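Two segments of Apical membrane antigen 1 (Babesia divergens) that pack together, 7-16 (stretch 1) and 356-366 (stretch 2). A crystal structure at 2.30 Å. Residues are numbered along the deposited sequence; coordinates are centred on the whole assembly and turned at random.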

# COMPACT_ATOMS: atom_id res chain seq x y z
N THR A 7 -27.46 -0.84 0.88
CA THR A 7 -26.64 0.36 0.99
C THR A 7 -25.27 0.20 0.26
O THR A 7 -24.84 -0.94 -0.00
CB THR A 7 -26.46 0.78 2.47
OG1 THR A 7 -26.51 2.21 2.58
CG2 THR A 7 -25.15 0.28 3.06
N PRO A 8 -24.63 1.33 -0.15
CA PRO A 8 -23.27 1.30 -0.71
C PRO A 8 -22.25 0.61 0.20
O PRO A 8 -21.62 -0.36 -0.23
CB PRO A 8 -22.93 2.78 -0.87
CG PRO A 8 -24.25 3.41 -1.16
CD PRO A 8 -25.27 2.64 -0.34
N LYS A 9 -22.11 1.08 1.43
CA LYS A 9 -21.30 0.37 2.43
C LYS A 9 -21.54 -1.15 2.35
O LYS A 9 -20.59 -1.93 2.33
CB LYS A 9 -21.58 0.90 3.85
CG LYS A 9 -20.58 0.44 4.90
CD LYS A 9 -21.03 0.86 6.30
CE LYS A 9 -19.96 0.60 7.36
NZ LYS A 9 -19.71 -0.85 7.58
N ASP A 10 -22.81 -1.55 2.26
CA ASP A 10 -23.19 -2.96 2.22
C ASP A 10 -22.73 -3.67 0.95
O ASP A 10 -22.08 -4.69 1.03
CB ASP A 10 -24.70 -3.15 2.42
CG ASP A 10 -25.16 -2.77 3.82
OD1 ASP A 10 -24.36 -2.90 4.77
OD2 ASP A 10 -26.32 -2.33 3.96
N ILE A 11 -23.07 -3.14 -0.22
CA ILE A 11 -22.76 -3.89 -1.43
C ILE A 11 -21.25 -3.88 -1.78
O ILE A 11 -20.75 -4.77 -2.47
CB ILE A 11 -23.70 -3.58 -2.63
CG1 ILE A 11 -23.01 -2.71 -3.69
CG2 ILE A 11 -25.02 -2.98 -2.16
CD1 ILE A 11 -23.39 -3.08 -5.11
N TRP A 12 -20.52 -2.94 -1.19
CA TRP A 12 -19.07 -2.86 -1.36
C TRP A 12 -18.29 -3.62 -0.29
O TRP A 12 -17.08 -3.84 -0.42
CB TRP A 12 -18.63 -1.40 -1.40
CG TRP A 12 -18.81 -0.75 -2.74
CD1 TRP A 12 -19.81 0.14 -3.13
CD2 TRP A 12 -17.94 -0.88 -3.91
NE1 TRP A 12 -19.62 0.55 -4.43
CE2 TRP A 12 -18.52 -0.04 -4.96
CE3 TRP A 12 -16.77 -1.58 -4.18
CZ2 TRP A 12 -17.94 0.07 -6.21
CZ3 TRP A 12 -16.21 -1.48 -5.46
CH2 TRP A 12 -16.80 -0.68 -6.45
N GLY A 13 -18.99 -4.04 0.76
CA GLY A 13 -18.35 -4.48 2.00
C GLY A 13 -17.34 -5.59 1.83
O GLY A 13 -16.30 -5.59 2.47
N ARG A 14 -17.63 -6.55 0.97
CA ARG A 14 -16.71 -7.66 0.78
C ARG A 14 -15.44 -7.21 0.08
O ARG A 14 -14.33 -7.52 0.53
CB ARG A 14 -17.37 -8.82 0.03
CG ARG A 14 -16.66 -10.14 0.29
CD ARG A 14 -17.45 -11.33 -0.25
NE ARG A 14 -16.78 -11.93 -1.40
CZ ARG A 14 -17.16 -11.76 -2.66
NH1 ARG A 14 -18.23 -11.03 -2.95
NH2 ARG A 14 -16.48 -12.34 -3.64
N TYR A 15 -15.61 -6.45 -1.01
CA TYR A 15 -14.49 -6.00 -1.82
C TYR A 15 -13.59 -5.02 -1.05
O TYR A 15 -12.38 -4.95 -1.29
CB TYR A 15 -14.99 -5.35 -3.12
CG TYR A 15 -13.88 -5.02 -4.11
CD1 TYR A 15 -13.34 -6.01 -4.96
CD2 TYR A 15 -13.38 -3.72 -4.22
CE1 TYR A 15 -12.32 -5.71 -5.86
CE2 TYR A 15 -12.39 -3.40 -5.14
CZ TYR A 15 -11.84 -4.39 -5.94
OH TYR A 15 -10.81 -4.06 -6.81
N MET A 16 -14.21 -4.19 -0.22
CA MET A 16 -13.54 -3.02 0.34
C MET A 16 -12.89 -3.31 1.69
O MET A 16 -12.21 -2.45 2.24
CB MET A 16 -14.53 -1.85 0.49
CG MET A 16 -14.89 -1.15 -0.81
SD MET A 16 -13.46 -0.69 -1.82
CE MET A 16 -12.85 0.73 -0.92
N ALA A 356 -2.00 -2.50 -11.93
CA ALA A 356 -3.38 -2.32 -11.56
C ALA A 356 -4.31 -3.51 -11.89
O ALA A 356 -4.07 -4.33 -12.77
CB ALA A 356 -3.92 -1.02 -12.12
N VAL A 357 -5.44 -3.46 -11.23
CA VAL A 357 -6.43 -4.48 -11.27
C VAL A 357 -7.66 -3.72 -11.75
O VAL A 357 -7.83 -2.55 -11.40
CB VAL A 357 -6.57 -5.02 -9.82
CG1 VAL A 357 -7.91 -4.73 -9.17
CG2 VAL A 357 -6.11 -6.47 -9.72
N PRO A 358 -8.46 -4.31 -12.65
CA PRO A 358 -9.58 -3.54 -13.21
C PRO A 358 -10.62 -3.19 -12.15
O PRO A 358 -10.78 -3.94 -11.18
CB PRO A 358 -10.18 -4.50 -14.25
CG PRO A 358 -9.67 -5.86 -13.89
CD PRO A 358 -8.29 -5.60 -13.35
N PHE A 359 -11.31 -2.06 -12.33
CA PHE A 359 -12.51 -1.73 -11.54
C PHE A 359 -13.45 -2.95 -11.47
O PHE A 359 -13.52 -3.71 -12.44
CB PHE A 359 -13.24 -0.51 -12.15
CG PHE A 359 -14.35 0.03 -11.29
CD1 PHE A 359 -15.56 -0.63 -11.22
CD2 PHE A 359 -14.14 1.12 -10.46
CE1 PHE A 359 -16.56 -0.19 -10.38
CE2 PHE A 359 -15.13 1.56 -9.61
CZ PHE A 359 -16.35 0.91 -9.57
N PRO A 360 -14.10 -3.21 -10.31
CA PRO A 360 -14.93 -4.42 -10.29
C PRO A 360 -16.33 -4.19 -10.88
O PRO A 360 -17.27 -3.83 -10.16
CB PRO A 360 -14.99 -4.78 -8.80
CG PRO A 360 -14.82 -3.48 -8.09
CD PRO A 360 -13.94 -2.62 -8.97
N CYS A 361 -16.45 -4.41 -12.19
CA CYS A 361 -17.65 -4.06 -12.96
C CYS A 361 -18.93 -4.61 -12.39
O CYS A 361 -19.99 -4.02 -12.57
CB CYS A 361 -17.50 -4.54 -14.39
SG CYS A 361 -15.86 -4.19 -15.03
N ASP A 362 -18.83 -5.72 -11.68
CA ASP A 362 -20.03 -6.36 -11.15
C ASP A 362 -20.64 -5.67 -9.93
O ASP A 362 -21.73 -6.02 -9.51
CB ASP A 362 -19.77 -7.84 -10.85
CG ASP A 362 -18.59 -8.04 -9.90
OD1 ASP A 362 -17.55 -7.37 -10.10
OD2 ASP A 362 -18.70 -8.87 -8.98
N ILE A 363 -19.93 -4.72 -9.33
CA ILE A 363 -20.45 -4.05 -8.11
C ILE A 363 -20.94 -2.65 -8.48
O ILE A 363 -20.16 -1.77 -8.85
CB ILE A 363 -19.40 -4.00 -6.98
CG1 ILE A 363 -19.00 -5.41 -6.52
CG2 ILE A 363 -19.90 -3.20 -5.78
CD1 ILE A 363 -17.71 -5.46 -5.73
N VAL A 364 -22.26 -2.46 -8.45
CA VAL A 364 -22.88 -1.33 -9.17
C VAL A 364 -23.55 -0.38 -8.18
O VAL A 364 -24.36 -0.80 -7.36
CB VAL A 364 -23.87 -1.81 -10.27
CG1 VAL A 364 -24.39 -0.63 -11.07
CG2 VAL A 364 -23.20 -2.81 -11.21
N THR A 365 -23.15 0.89 -8.23
CA THR A 365 -23.70 1.94 -7.36
C THR A 365 -23.55 3.28 -8.08
O THR A 365 -22.76 3.40 -9.01
CB THR A 365 -22.95 2.03 -6.00
OG1 THR A 365 -21.54 2.22 -6.23
CG2 THR A 365 -23.17 0.78 -5.16
N ASN A 366 -24.31 4.29 -7.67
CA ASN A 366 -24.12 5.64 -8.16
C ASN A 366 -22.98 6.40 -7.41
O ASN A 366 -22.95 6.42 -6.17
CB ASN A 366 -25.44 6.43 -8.09
CG ASN A 366 -25.29 7.87 -8.52
OD1 ASN A 366 -25.12 8.15 -9.71
ND2 ASN A 366 -25.28 8.79 -7.56

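A short helix near the N-terminus packs against an irregular segment more than 340 residues later in the chain. The two bury 473 Å² between them, both sides summed. Stretch 2 has no regular helix or strand. Most contacts are between side chains, though CD1 of I11 also lies 3.3 Å from the backbone O of V364.

W12 is covered most. Its CA-to-CB bond points sideways, but chi1 in the m well brings the indole onto stretch 2. The ring is used on its face and at its edge. CG2 of I363 lies over one face, 3.6 Å from the centroid of the six-membered ring of W12 and 14° off its normal, a CH-pi contact. At the edge, NE1 of W12 donates a hydrogen bond to OG1 of T365 at 3.1 Å, with an N-H...O angle of 168°, close to straight. This is the one hydrogen bond between the stretches, and it gives the buried indole nitrogen a partner. T365, with chi1 in the p well, also sets its CG2 3.8 Å from CG1 of I11. Also at the indole edge, CH2 of W12 meets CZ of F359 at 3.5 Å, with the two ring planes almost perpendicular.

I363 is the second centre. It closes a type I turn that begins at P360, with N of I363 hydrogen-bonded to O of P360 at 2.9 Å. Its side chain points toward the helix and touches three residues there. Besides meeting W12, CG2 of I363 lies 3.6 Å from CD1 of I11, and CD1 of I363 lies 3.8 Å from CB of Y15. A branched aliphatic side chain suits this place among apolar neighbours.

Three residues after W12, Y15 extends the contact. CG of P360 sits over the Y15 ring, 3.8 Å from its centroid, and also lies 3.6 Å from CZ3 of W12. The compact proline ring thus touches both W12 and Y15. Farther out, OH of Y15 approaches CG1 of V357 at 3.8 Å.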